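Local coordinates for protein Lys-gingipain catalytic subunit (Porphyromonas gingivalis, PDB 6I9A) that acts as a secreted cysteine protease that cleaves after lysine residues, degrading host proteins such as haemoglobin, collagen and immunoglobulins, at residues T206-A211 with K240-I245; S148-V153 with M366-M371; P384-S389 with Q427-G432; G397-I402 with Y409-A414. All blocks are in the same frame, centred on the assembly; numbering follows the deposited sequence. Where two conformers were deposited one is given.

Contacts 1 and 2 belong to the catalytic peptidase C25 domain, contacts 3 and 4 to the Ig-like domain that follows it. Contacts 1 and 2 have centres 8 Å apart and touch directly: Tyr-149 OH meets Tyr-241 O at 2.7 Å, and strands 152-157 and 210-214 are neighbours in one sheet. Contact 1 does not touch the inhibitor; the Ile-245 side chain is about 9 Å from it. Contacts 3 and 4, centres 16 Å apart, meet where Tyr-409 packs on Ile-428. Between the domains, contacts 2 and 4 have nearest atoms about 7 Å apart, whereas the centres of contacts 1 and 3 are 41 Å apart.

Contact 1 of 4, residues T206-A211 with K240-I245; sequences TGVSFA and KYFLAI
The Phe-210 ring receives Ile-245 at its edge: Ile-245 CD1 lies near the ring plane, 3.6 Å from Phe-210 CE1. Leu-243 runs beside the same ring and points the same way, its CD2 3.9 Å from Phe-210 CD1, while the ring of Tyr-180 meets Phe-210 with planes only about 10° apart. At the edge of the Phe-242 ring, near its plane, lie Val-208 O and a water that accepts from Val-208 N and donates to Lys-240 O. Phe-242 CB sits 3.3 Å from the same Val-208 O.

Parallel pairing of Phe-210 with Leu-243 and of Ala-211 with Ala-244 is fixed by three bonds: Leu-243 N to Ser-209 O (3.0 Å), Ala-211 N to Leu-243 O (3.0 Å) and Ile-245 N to Ala-211 O (2.9 Å). Ahead of the strands, Lys-240 bends at chi3 (-67°), turning CE toward Thr-206; NZ bonds Thr-206 O at 2.9 Å from above the carbonyl plane.

These are central strands of the six-stranded sheet, leading on to the probable proton donor His-216 and the nucleophile Cys-249. Strands 152-157 and 273-279 flank the pair, and Leu-204 of helix 202-206 packs on Ala-211 and Phe-242.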
loop_
_atom_site.group_PDB
_atom_site.type_symbol
_atom_site.label_atom_id
_atom_site.label_comp_id
_atom_site.label_asym_id
_atom_site.label_seq_id
_atom_site.Cartn_x
_atom_site.Cartn_y
_atom_site.Cartn_z
ATOM N N THR A 206 13.371 11.662 -13.247
ATOM C CA THR A 206 12.618 12.806 -13.755
ATOM C C THR A 206 11.207 12.840 -13.201
ATOM O O THR A 206 10.641 13.936 -13.061
ATOM C CB THR A 206 12.612 12.843 -15.284
ATOM O OG1 THR A 206 12.025 11.633 -15.747
ATOM C CG2 THR A 206 14.016 13.004 -15.875
ATOM N N GLY A 207 10.641 11.682 -12.894
ATOM C CA GLY A 207 9.369 11.624 -12.188
ATOM C C GLY A 207 8.389 10.658 -12.788
ATOM O O GLY A 207 7.940 10.809 -13.927
ATOM N N VAL A 208 8.019 9.675 -11.960
ATOM C CA VAL A 208 6.913 8.772 -12.251
ATOM C C VAL A 208 6.165 8.534 -10.940
ATOM O O VAL A 208 6.759 8.585 -9.856
ATOM C CB VAL A 208 7.358 7.415 -12.852
ATOM C CG1 VAL A 208 7.919 7.595 -14.264
ATOM C CG2 VAL A 208 8.349 6.690 -11.940
ATOM N N SER A 209 4.868 8.244 -11.065
ATOM C CA SER A 209 4.029 7.920 -9.891
ATOM C C SER A 209 4.166 6.439 -9.516
ATOM O O SER A 209 3.830 6.041 -8.382
ATOM C CB SER A 209 2.543 8.214 -10.186
ATOM O OG SER A 209 2.116 7.479 -11.330
ATOM N N PHE A 210 4.550 5.608 -10.486
ATOM C CA PHE A 210 4.427 4.161 -10.379
ATOM C C PHE A 210 5.482 3.556 -11.269
ATOM O O PHE A 210 5.668 4.008 -12.411
ATOM C CB PHE A 210 3.030 3.769 -10.887
ATOM C CG PHE A 210 2.759 2.276 -10.884
ATOM C CD1 PHE A 210 2.639 1.576 -9.681
ATOM C CD2 PHE A 210 2.615 1.566 -12.079
ATOM C CE1 PHE A 210 2.346 0.210 -9.688
ATOM C CE2 PHE A 210 2.320 0.192 -12.072
ATOM C CZ PHE A 210 2.183 -0.457 -10.882
ATOM N N ALA A 211 6.148 2.522 -10.775
ATOM C CA ALA A 211 7.145 1.766 -11.536
ATOM C C ALA A 211 6.888 0.304 -11.291
ATOM O O ALA A 211 6.818 -0.119 -10.121
ATOM C CB ALA A 211 8.539 2.147 -11.096
ATOM N N LYS A 240 9.142 13.663 -5.785
ATOM C CA LYS A 240 8.436 12.917 -6.834
ATOM C C LYS A 240 8.427 11.432 -6.494
ATOM O O LYS A 240 9.049 10.594 -7.176
ATOM C CB LYS A 240 9.119 13.191 -8.186
ATOM C CG LYS A 240 8.914 14.668 -8.641
ATOM C CD LYS A 240 9.632 14.938 -9.961
ATOM C CE LYS A 240 11.132 14.875 -9.852
ATOM N NZ LYS A 240 11.860 15.525 -11.019
ATOM N N TYR A 241 7.720 11.097 -5.398
ATOM C CA TYR A 241 7.801 9.760 -4.842
ATOM C C TYR A 241 6.790 8.830 -5.460
ATOM O O TYR A 241 5.640 9.156 -5.709
ATOM C CB TYR A 241 7.649 9.815 -3.300
ATOM C CG TYR A 241 8.588 10.865 -2.740
ATOM C CD1 TYR A 241 9.951 10.834 -3.032
ATOM C CD2 TYR A 241 8.092 11.952 -2.031
ATOM C CE1 TYR A 241 10.797 11.868 -2.632
ATOM C CE2 TYR A 241 8.943 12.990 -1.594
ATOM C CZ TYR A 241 10.293 12.935 -1.904
ATOM O OH TYR A 241 11.175 13.933 -1.547
ATOM N N PHE A 242 7.229 7.568 -5.658
ATOM C CA PHE A 242 6.414 6.579 -6.368
ATOM C C PHE A 242 6.074 5.352 -5.513
ATOM O O PHE A 242 6.722 5.065 -4.485
ATOM C CB PHE A 242 7.125 6.159 -7.692
ATOM C CG PHE A 242 8.593 5.783 -7.551
ATOM C CD1 PHE A 242 8.985 4.534 -7.061
ATOM C CD2 PHE A 242 9.581 6.662 -7.986
ATOM C CE1 PHE A 242 10.336 4.226 -6.932
ATOM C CE2 PHE A 242 10.915 6.341 -7.878
ATOM C CZ PHE A 242 11.293 5.133 -7.387
ATOM N N LEU A 243 5.100 4.592 -6.028
ATOM C CA LEU A 243 4.907 3.196 -5.625
ATOM C C LEU A 243 5.703 2.353 -6.628
ATOM O O LEU A 243 5.595 2.586 -7.842
ATOM C CB LEU A 243 3.417 2.861 -5.761
ATOM C CG LEU A 243 3.081 1.354 -5.687
ATOM C CD1 LEU A 243 3.474 0.720 -4.346
ATOM C CD2 LEU A 243 1.598 1.137 -5.917
ATOM N N ALA A 244 6.513 1.414 -6.137
ATOM C CA ALA A 244 7.207 0.481 -7.045
ATOM C C ALA A 244 6.753 -0.924 -6.715
ATOM O O ALA A 244 6.546 -1.276 -5.531
ATOM C CB ALA A 244 8.706 0.626 -6.913
ATOM N N ILE A 245 6.639 -1.734 -7.767
ATOM C CA ILE A 245 6.243 -3.167 -7.627
ATOM C C ILE A 245 7.257 -3.988 -8.409
ATOM O O ILE A 245 7.431 -3.796 -9.639
ATOM C CB ILE A 245 4.820 -3.412 -8.155
ATOM C CG1 ILE A 245 3.827 -2.533 -7.377
ATOM C CG2 ILE A 245 4.473 -4.916 -8.034
ATOM C CD1 ILE A 245 2.361 -2.780 -7.739
HETATM O O HOH W 1 9.895 9.598 -9.770
#

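Contact 2 of 4, residues S148-V153 with M366-M371; sequences SYLEKV and MPYRAM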
loop_
_atom_site.group_PDB
_atom_site.type_symbol
_atom_site.label_atom_id
_atom_site.label_comp_id
_atom_site.label_asym_id
_atom_site.label_seq_id
_atom_site.Cartn_x
_atom_site.Cartn_y
_atom_site.Cartn_z
ATOM N N SER A 148 2.637 17.203 -12.041
ATOM C CA SER A 148 2.601 16.541 -13.353
ATOM C C SER A 148 3.292 15.154 -13.333
ATOM O O SER A 148 2.984 14.336 -14.195
ATOM C CB SER A 148 3.219 17.417 -14.432
ATOM O OG SER A 148 4.627 17.413 -14.351
ATOM N N TYR A 149 4.196 14.906 -12.382
ATOM C CA TYR A 149 4.880 13.600 -12.327
ATOM C C TYR A 149 3.837 12.495 -12.099
ATOM O O TYR A 149 4.099 11.336 -12.410
ATOM C CB TYR A 149 6.020 13.574 -11.313
ATOM C CG TYR A 149 5.654 13.046 -9.940
ATOM C CD1 TYR A 149 4.986 13.847 -9.009
ATOM C CD2 TYR A 149 5.963 11.745 -9.576
ATOM C CE1 TYR A 149 4.640 13.358 -7.759
ATOM C CE2 TYR A 149 5.615 11.237 -8.335
ATOM C CZ TYR A 149 4.966 12.051 -7.420
ATOM O OH TYR A 149 4.592 11.604 -6.171
ATOM N N LEU A 150 2.718 12.831 -11.469
ATOM C CA LEU A 150 1.672 11.853 -11.162
ATOM C C LEU A 150 1.044 11.297 -12.446
ATOM O O LEU A 150 0.414 10.222 -12.425
ATOM C CB LEU A 150 0.591 12.511 -10.305
ATOM C CG LEU A 150 1.038 12.917 -8.917
ATOM C CD1 LEU A 150 -0.053 13.656 -8.179
ATOM C CD2 LEU A 150 1.467 11.696 -8.086
ATOM N N GLU A 151 1.250 11.965 -13.594
ATOM C CA GLU A 151 0.673 11.577 -14.876
ATOM C C GLU A 151 1.624 10.680 -15.667
ATOM O O GLU A 151 1.387 10.452 -16.869
ATOM C CB GLU A 151 0.308 12.830 -15.692
ATOM C CG GLU A 151 -0.664 13.729 -14.902
ATOM C CD GLU A 151 -0.959 15.036 -15.625
ATOM O OE1 GLU A 151 -2.147 15.297 -15.914
ATOM O OE2 GLU A 151 0.007 15.796 -15.919
ATOM N N LYS A 152 2.651 10.148 -15.011
ATOM C CA LYS A 152 3.704 9.393 -15.700
ATOM C C LYS A 152 3.981 8.094 -14.969
ATOM O O LYS A 152 3.931 8.063 -13.729
ATOM C CB LYS A 152 4.976 10.257 -15.762
ATOM C CG LYS A 152 4.683 11.693 -16.247
ATOM C CD LYS A 152 5.949 12.505 -16.407
ATOM C CE LYS A 152 5.627 13.943 -16.766
ATOM N NZ LYS A 152 6.841 14.784 -16.713
ATOM N N VAL A 153 4.302 7.027 -15.718
ATOM C CA VAL A 153 4.596 5.720 -15.120
ATOM C C VAL A 153 5.741 5.095 -15.886
ATOM O O VAL A 153 6.029 5.491 -17.035
ATOM C CB VAL A 153 3.379 4.750 -15.079
ATOM C CG1 VAL A 153 2.214 5.350 -14.305
ATOM C CG2 VAL A 153 2.940 4.309 -16.475
ATOM N N MET A 366 -3.402 5.553 -0.403
ATOM C CA MET A 366 -4.287 5.413 -1.536
ATOM C C MET A 366 -3.603 6.020 -2.761
ATOM O O MET A 366 -3.579 7.250 -2.906
ATOM C CB MET A 366 -5.648 6.095 -1.314
ATOM C CG MET A 366 -6.492 5.366 -0.318
ATOM S SD MET A 366 -8.200 5.832 -0.551
ATOM C CE MET A 366 -8.966 4.886 0.761
ATOM N N PRO A 367 -3.017 5.238 -3.651
ATOM C CA PRO A 367 -2.304 5.844 -4.776
ATOM C C PRO A 367 -3.264 6.565 -5.692
ATOM O O PRO A 367 -4.356 6.088 -6.024
ATOM C CB PRO A 367 -1.634 4.650 -5.498
ATOM C CG PRO A 367 -1.570 3.572 -4.409
ATOM C CD PRO A 367 -2.867 3.765 -3.651
ATOM N N TYR A 368 -2.791 7.720 -6.206
ATOM C CA TYR A 368 -3.536 8.419 -7.256
ATOM C C TYR A 368 -3.435 7.612 -8.568
ATOM O O TYR A 368 -2.579 6.718 -8.718
ATOM C CB TYR A 368 -2.948 9.857 -7.460
ATOM C CG TYR A 368 -2.841 10.636 -6.169
ATOM C CD1 TYR A 368 -3.971 10.913 -5.405
ATOM C CD2 TYR A 368 -1.611 11.089 -5.711
ATOM C CE1 TYR A 368 -3.875 11.619 -4.212
ATOM C CE2 TYR A 368 -1.493 11.803 -4.520
ATOM C CZ TYR A 368 -2.631 12.038 -3.755
ATOM O OH TYR A 368 -2.570 12.678 -2.537
ATOM N N ARG A 369 -4.336 7.906 -9.494
ATOM C CA ARG A 369 -4.354 7.279 -10.805
ATOM C C ARG A 369 -4.318 8.405 -11.806
ATOM O O ARG A 369 -5.358 8.995 -12.140
ATOM C CB ARG A 369 -5.576 6.394 -10.966
ATOM C CG ARG A 369 -5.547 5.149 -10.076
ATOM C CD ARG A 369 -6.843 4.288 -10.254
ATOM N NE ARG A 369 -8.053 4.929 -9.727
ATOM C CZ ARG A 369 -8.463 4.821 -8.470
ATOM N NH1 ARG A 369 -7.721 4.195 -7.586
ATOM N NH2 ARG A 369 -9.588 5.434 -8.068
ATOM N N ALA A 370 -3.114 8.747 -12.246
ATOM C CA ALA A 370 -2.823 9.965 -13.028
ATOM C C ALA A 370 -3.157 11.201 -12.143
ATOM O O ALA A 370 -2.947 11.127 -10.927
ATOM C CB ALA A 370 -3.530 9.943 -14.382
ATOM N N MET A 371 -3.543 12.347 -12.737
ATOM C CA MET A 371 -3.735 13.525 -11.894
ATOM C C MET A 371 -4.981 13.374 -11.032
ATOM O O MET A 371 -6.082 13.238 -11.552
ATOM C CB MET A 371 -3.860 14.776 -12.756
ATOM C CG MET A 371 -3.988 16.055 -11.941
ATOM S SD MET A 371 -2.496 16.501 -11.043
ATOM C CE MET A 371 -1.402 16.945 -12.399
HETATM O O HOH W 2 -0.912 9.134 -10.313
HETATM O O HOH W 3 -3.924 13.253 -15.629
#
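Leu-150 supplies the close-packed, buried side of this contact, meeting Tyr-368 and the backbone of Ala-370. Both methyls of Leu-150 rest against one ring atom: CD1 and CD2 are each 3.9 Å from Tyr-368 CD2, with the two side chains crossing at a slant. Leu-150 O meets Ala-370 CA at 3.3 Å in a CA-H...O contact with an angle of 143° at the hydrogen. No direct hydrogen bond spans the two segments; even on this buried side a water links them, donating to Leu-150 O (2.7 Å) and to Ala-370 O (2.9 Å).

Toward solvent, partly exposed Glu-151 and Met-371 meet by side-chain contact and through a second water. Glu-151 extends past Met-371, its OE1 3.6 Å from Met-371 CB. Met-371 is bent at chi2 and again at chi3 (69°), which turns CE back to within 3.8 Å of Glu-151 CD. The water donates to Glu-151 OE1 and accepts from Met-371 N.

The contact joins the 3-10 turn just ahead of strand 152-157, an inner strand of the six-stranded sheet, to the connection running from strand 357-361 toward the Ig-like domain. Helix 126-141 covers it through Tyr-139, which touches Leu-150, meets the Tyr-368 ring and accepts the Tyr-368 hydroxyl at its backbone O.

Contact 3 of 4, residues P384-S389 with Q427-G432; sequences PQNQAS and QITENG
This is a polar loop-to-loop contact at the surface of the Ig-like domain, about 34 Å from the centre of the chain, in which Gln-385 to Ala-388 meet Gln-427 to Asn-431. One loop leads into strand 389-394; the other connects strand 419-424 to strand 432-439. The touching parts run nearly antiparallel, 168° between their end-to-end directions, yet neither forms a regular strand where they meet.

A single backbone bond joins them, Asn-386 N to Ile-428 O at 2.8 Å. The side chain of Gln-385, extended beyond CG, passes over the other loop: CB lies 3.3 Å from Ile-428 O, CG approaches Ile-428 CG2, and the amide reaches Asn-431. There Gln-385 NE2 gives a weak bond to Asn-431 OD1, 2.8 Å long but bent to 118°, the two amide planes standing almost perpendicular. The other end of the same amide places Gln-385 OE1 3.0 Å from Thr-429 O, two acceptors side by side in an unfavourable pairing rather than a bond. Gln-427, also extended beyond CG, reaches across to the first loop, its OE1 3.3 Å from Asn-386 C and its CG 3.5 Å from Gln-387 O.

Two waters bridge the loops. One molecule donates to both Asn-386 OD1 and Gln-427 OE1; another accepts from both Gln-387 N and Ile-428 N. Within the first loop, Gln-387 NE2 bonds Gln-385 O at 3.1 Å. Val-452 of strand 446-452 touches Gln-385, Ile-428 and Asn-431.

With one strong direct bond, one weak one and two water bridges, the chemistry implies a hydrated association of loops, in which Ile-428 is the one buried residue.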
loop_
_atom_site.group_PDB
_atom_site.type_symbol
_atom_site.label_atom_id
_atom_site.label_comp_id
_atom_site.label_asym_id
_atom_site.label_seq_id
_atom_site.Cartn_x
_atom_site.Cartn_y
_atom_site.Cartn_z
ATOM N N PRO A 384 -21.201 23.343 16.918
ATOM C CA PRO A 384 -21.729 23.520 18.292
ATOM C C PRO A 384 -21.178 22.442 19.224
ATOM O O PRO A 384 -21.051 21.267 18.847
ATOM C CB PRO A 384 -23.239 23.373 18.111
ATOM C CG PRO A 384 -23.497 23.864 16.733
ATOM C CD PRO A 384 -22.304 23.307 15.935
ATOM N N GLN A 385 -20.870 22.812 20.453
ATOM C CA GLN A 385 -20.306 21.862 21.403
ATOM C C GLN A 385 -21.307 20.850 21.872
ATOM O O GLN A 385 -22.515 21.071 21.699
ATOM C CB GLN A 385 -19.716 22.591 22.634
ATOM C CG GLN A 385 -18.560 23.503 22.217
ATOM C CD GLN A 385 -17.827 24.152 23.349
ATOM O OE1 GLN A 385 -17.552 23.540 24.364
ATOM N NE2 GLN A 385 -17.447 25.402 23.167
ATOM N N ASN A 386 -20.815 19.667 22.315
ATOM C CA ASN A 386 -21.617 18.615 22.936
ATOM C C ASN A 386 -22.647 18.023 21.995
ATOM O O ASN A 386 -23.780 17.715 22.390
ATOM C CB ASN A 386 -22.323 19.159 24.227
ATOM C CG ASN A 386 -21.306 19.745 25.173
ATOM O OD1 ASN A 386 -20.434 19.068 25.683
ATOM N ND2 ASN A 386 -21.394 21.040 25.387
ATOM N N GLN A 387 -22.222 17.801 20.727
ATOM C CA GLN A 387 -23.094 17.170 19.726
ATOM C C GLN A 387 -22.589 15.775 19.394
ATOM O O GLN A 387 -21.370 15.595 19.231
ATOM C CB GLN A 387 -23.182 17.977 18.415
ATOM C CG GLN A 387 -23.666 19.412 18.550
ATOM C CD GLN A 387 -25.026 19.472 19.165
ATOM O OE1 GLN A 387 -25.952 18.773 18.742
ATOM N NE2 GLN A 387 -25.147 20.283 20.226
ATOM N N ALA A 388 -23.491 14.822 19.222
ATOM C CA ALA A 388 -23.152 13.450 18.882
ATOM C C ALA A 388 -22.698 13.328 17.430
ATOM O O ALA A 388 -21.998 12.352 17.105
ATOM C CB ALA A 388 -24.357 12.533 19.119
ATOM N N SER A 389 -23.100 14.258 16.579
ATOM C CA SER A 389 -22.680 14.207 15.172
ATOM C C SER A 389 -22.788 15.553 14.564
ATOM O O SER A 389 -23.483 16.438 15.111
ATOM C CB SER A 389 -23.522 13.193 14.398
ATOM O OG SER A 389 -24.884 13.588 14.315
ATOM N N GLN A 427 -16.793 13.868 21.893
ATOM C CA GLN A 427 -17.514 15.093 21.593
ATOM C C GLN A 427 -16.635 16.311 21.829
ATOM O O GLN A 427 -15.631 16.253 22.542
ATOM C CB GLN A 427 -18.835 15.189 22.394
ATOM C CG GLN A 427 -19.817 14.077 22.025
ATOM C CD GLN A 427 -21.167 14.298 22.638
ATOM O OE1 GLN A 427 -21.418 15.314 23.325
ATOM N NE2 GLN A 427 -22.057 13.382 22.360
ATOM N N ILE A 428 -16.993 17.427 21.144
ATOM C CA ILE A 428 -16.281 18.693 21.330
ATOM C C ILE A 428 -16.842 19.380 22.571
ATOM O O ILE A 428 -18.029 19.707 22.632
ATOM C CB ILE A 428 -16.428 19.567 20.071
ATOM C CG1 ILE A 428 -15.700 18.874 18.894
ATOM C CG2 ILE A 428 -15.888 20.987 20.287
ATOM C CD1 ILE A 428 -15.807 19.617 17.542
ATOM N N THR A 429 -15.992 19.545 23.561
ATOM C CA THR A 429 -16.427 20.164 24.839
ATOM C C THR A 429 -15.587 21.364 25.196
ATOM O O THR A 429 -15.794 21.954 26.283
ATOM C CB THR A 429 -16.298 19.156 25.975
ATOM O OG1 THR A 429 -14.904 18.910 26.164
ATOM C CG2 THR A 429 -17.043 17.875 25.705
ATOM N N GLU A 430 -14.576 21.689 24.361
ATOM C CA GLU A 430 -13.624 22.760 24.641
ATOM C C GLU A 430 -13.444 23.648 23.426
ATOM O O GLU A 430 -13.509 23.164 22.267
ATOM C CB GLU A 430 -12.245 22.169 25.005
ATOM C CG GLU A 430 -12.178 21.152 26.135
ATOM C CD GLU A 430 -12.695 21.648 27.471
ATOM O OE1 GLU A 430 -12.404 22.814 27.831
ATOM O OE2 GLU A 430 -13.398 20.872 28.157
ATOM N N ASN A 431 -13.138 24.927 23.666
ATOM C CA ASN A 431 -12.857 25.842 22.569
ATOM C C ASN A 431 -11.510 25.502 21.926
ATOM O O ASN A 431 -10.660 24.883 22.542
ATOM C CB ASN A 431 -12.858 27.291 23.086
ATOM C CG ASN A 431 -14.203 27.744 23.585
ATOM O OD1 ASN A 431 -15.260 27.188 23.239
ATOM N ND2 ASN A 431 -14.191 28.791 24.409
ATOM N N GLY A 432 -11.376 25.788 20.638
ATOM C CA GLY A 432 -10.131 25.537 19.935
ATOM C C GLY A 432 -10.322 25.536 18.441
ATOM O O GLY A 432 -11.443 25.722 17.965
HETATM O O HOH W 4 -20.410 16.256 25.686
HETATM O O HOH W 5 -19.409 17.374 19.678
#

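Contact 4 of 4, residues G397-I402 with Y409-A414; sequences GSYVAI and YGTGVA
Val-400 and Gly-412 form a hydrogen-bonded pair of this antiparallel hairpin, Val-400 N reaching Gly-412 O at 2.8 Å and Gly-412 N returning to Val-400 O at 3.0 Å. Ile-402 and Gly-410 repeat the exchange. At that end the pairing is a classic beta bulge: Tyr-409 and Gly-410 both face Ile-402, whose O is gripped by Tyr-409 N at 2.8 Å and by Gly-410 N at 3.2 Å. The far end is tied by Ala-414 N to Ser-398 O and Gly-397 N to Ala-414 O.

On the face carrying Tyr-399, Ala-401, Thr-411 and Val-413, the tyrosine leans across to the other strand. Its CG is anti to the backbone N (chi1 -174°); CD1 meets Val-413 CG2 at 3.7 Å, and farther along the ring OH lies 3.5 Å from Thr-411 CG2.

Outside the hairpin, Tyr-399 OH is held by hydrogen bonds to Gly-39 O and Val-14 N of the catalytic domain, while Pro-13 touches Thr-411. From the other face, Val-400 and Ile-402 pack on Ile-392 and Val-422 of the Ig-like sheet. Strands 419-424 and 432-439 flank the hairpin.

The chemistry thus separates two roles: an aliphatic face that joins the Ig-like core, and a face whose buried tyrosine, its hydroxyl bonded to two backbone groups, docks this domain against the catalytic one.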
loop_
_atom_site.group_PDB
_atom_site.type_symbol
_atom_site.label_atom_id
_atom_site.label_comp_id
_atom_site.label_asym_id
_atom_site.label_seq_id
_atom_site.Cartn_x
_atom_site.Cartn_y
_atom_site.Cartn_z
ATOM N N GLY A 397 -18.832 9.406 -1.238
ATOM C CA GLY A 397 -17.733 8.489 -0.977
ATOM C C GLY A 397 -16.577 9.099 -0.236
ATOM O O GLY A 397 -15.695 8.376 0.215
ATOM N N SER A 398 -16.535 10.450 -0.125
ATOM C CA SER A 398 -15.448 11.071 0.610
ATOM C C SER A 398 -15.510 10.740 2.083
ATOM O O SER A 398 -16.603 10.562 2.658
ATOM C CB SER A 398 -15.529 12.593 0.482
ATOM O OG SER A 398 -15.368 13.010 -0.875
ATOM N N TYR A 399 -14.345 10.661 2.714
ATOM C CA TYR A 399 -14.201 10.347 4.142
ATOM C C TYR A 399 -13.797 11.617 4.865
ATOM O O TYR A 399 -12.779 12.243 4.535
ATOM C CB TYR A 399 -13.171 9.239 4.273
ATOM C CG TYR A 399 -12.989 8.666 5.659
ATOM C CD1 TYR A 399 -14.080 8.165 6.392
ATOM C CD2 TYR A 399 -11.715 8.481 6.192
ATOM C CE1 TYR A 399 -13.887 7.517 7.617
ATOM C CE2 TYR A 399 -11.518 7.849 7.414
ATOM C CZ TYR A 399 -12.605 7.357 8.110
ATOM O OH TYR A 399 -12.386 6.688 9.288
ATOM N N VAL A 400 -14.630 11.978 5.864
ATOM C CA VAL A 400 -14.448 13.218 6.615
ATOM C C VAL A 400 -14.010 12.912 8.029
ATOM O O VAL A 400 -14.631 12.072 8.687
ATOM C CB VAL A 400 -15.772 14.017 6.600
ATOM C CG1 VAL A 400 -15.597 15.357 7.317
ATOM C CG2 VAL A 400 -16.299 14.234 5.171
ATOM N N ALA A 401 -13.014 13.637 8.524
ATOM C CA ALA A 401 -12.483 13.406 9.869
ATOM C C ALA A 401 -12.342 14.719 10.569
ATOM O O ALA A 401 -11.766 15.669 10.029
ATOM C CB ALA A 401 -11.116 12.712 9.810
ATOM N N ILE A 402 -12.785 14.775 11.839
ATOM C CA ILE A 402 -12.624 15.932 12.705
ATOM C C ILE A 402 -11.649 15.553 13.811
ATOM O O ILE A 402 -11.845 14.537 14.469
ATOM C CB ILE A 402 -13.967 16.411 13.270
ATOM C CG1 ILE A 402 -14.917 16.845 12.127
ATOM C CG2 ILE A 402 -13.742 17.570 14.282
ATOM C CD1 ILE A 402 -16.326 17.210 12.624
ATOM N N TYR A 409 -11.546 12.868 16.697
ATOM C CA TYR A 409 -12.801 13.010 17.458
ATOM C C TYR A 409 -13.969 12.373 16.731
ATOM O O TYR A 409 -14.926 11.935 17.375
ATOM C CB TYR A 409 -13.127 14.517 17.675
ATOM C CG TYR A 409 -12.318 15.223 18.748
ATOM C CD1 TYR A 409 -10.924 15.316 18.667
ATOM C CD2 TYR A 409 -12.958 15.908 19.783
ATOM C CE1 TYR A 409 -10.190 16.035 19.608
ATOM C CE2 TYR A 409 -12.237 16.664 20.692
ATOM C CZ TYR A 409 -10.858 16.702 20.618
ATOM O OH TYR A 409 -10.135 17.400 21.556
ATOM N N GLY A 410 -13.973 12.326 15.391
ATOM C CA GLY A 410 -15.115 11.759 14.705
ATOM C C GLY A 410 -14.850 11.581 13.234
ATOM O O GLY A 410 -13.995 12.263 12.665
ATOM N N THR A 411 -15.600 10.676 12.623
ATOM C CA THR A 411 -15.490 10.399 11.183
ATOM C C THR A 411 -16.848 10.148 10.572
ATOM O O THR A 411 -17.786 9.703 11.263
ATOM C CB THR A 411 -14.594 9.172 10.902
ATOM O OG1 THR A 411 -15.232 7.971 11.341
ATOM C CG2 THR A 411 -13.216 9.266 11.525
ATOM N N GLY A 412 -16.945 10.315 9.248
ATOM C CA GLY A 412 -18.117 9.901 8.516
ATOM C C GLY A 412 -17.803 9.820 7.050
ATOM O O GLY A 412 -16.935 10.530 6.551
ATOM N N VAL A 413 -18.572 9.017 6.333
ATOM C CA VAL A 413 -18.450 8.882 4.871
ATOM C C VAL A 413 -19.602 9.606 4.197
ATOM O O VAL A 413 -20.761 9.374 4.552
ATOM C CB VAL A 413 -18.442 7.396 4.472
ATOM C CG1 VAL A 413 -18.380 7.272 2.953
ATOM C CG2 VAL A 413 -17.250 6.677 5.104
ATOM N N ALA A 414 -19.317 10.463 3.235
ATOM C CA ALA A 414 -20.407 11.118 2.487
ATOM C C ALA A 414 -21.230 10.074 1.728
ATOM O O ALA A 414 -20.689 9.251 0.978
ATOM C CB ALA A 414 -19.842 12.136 1.522
#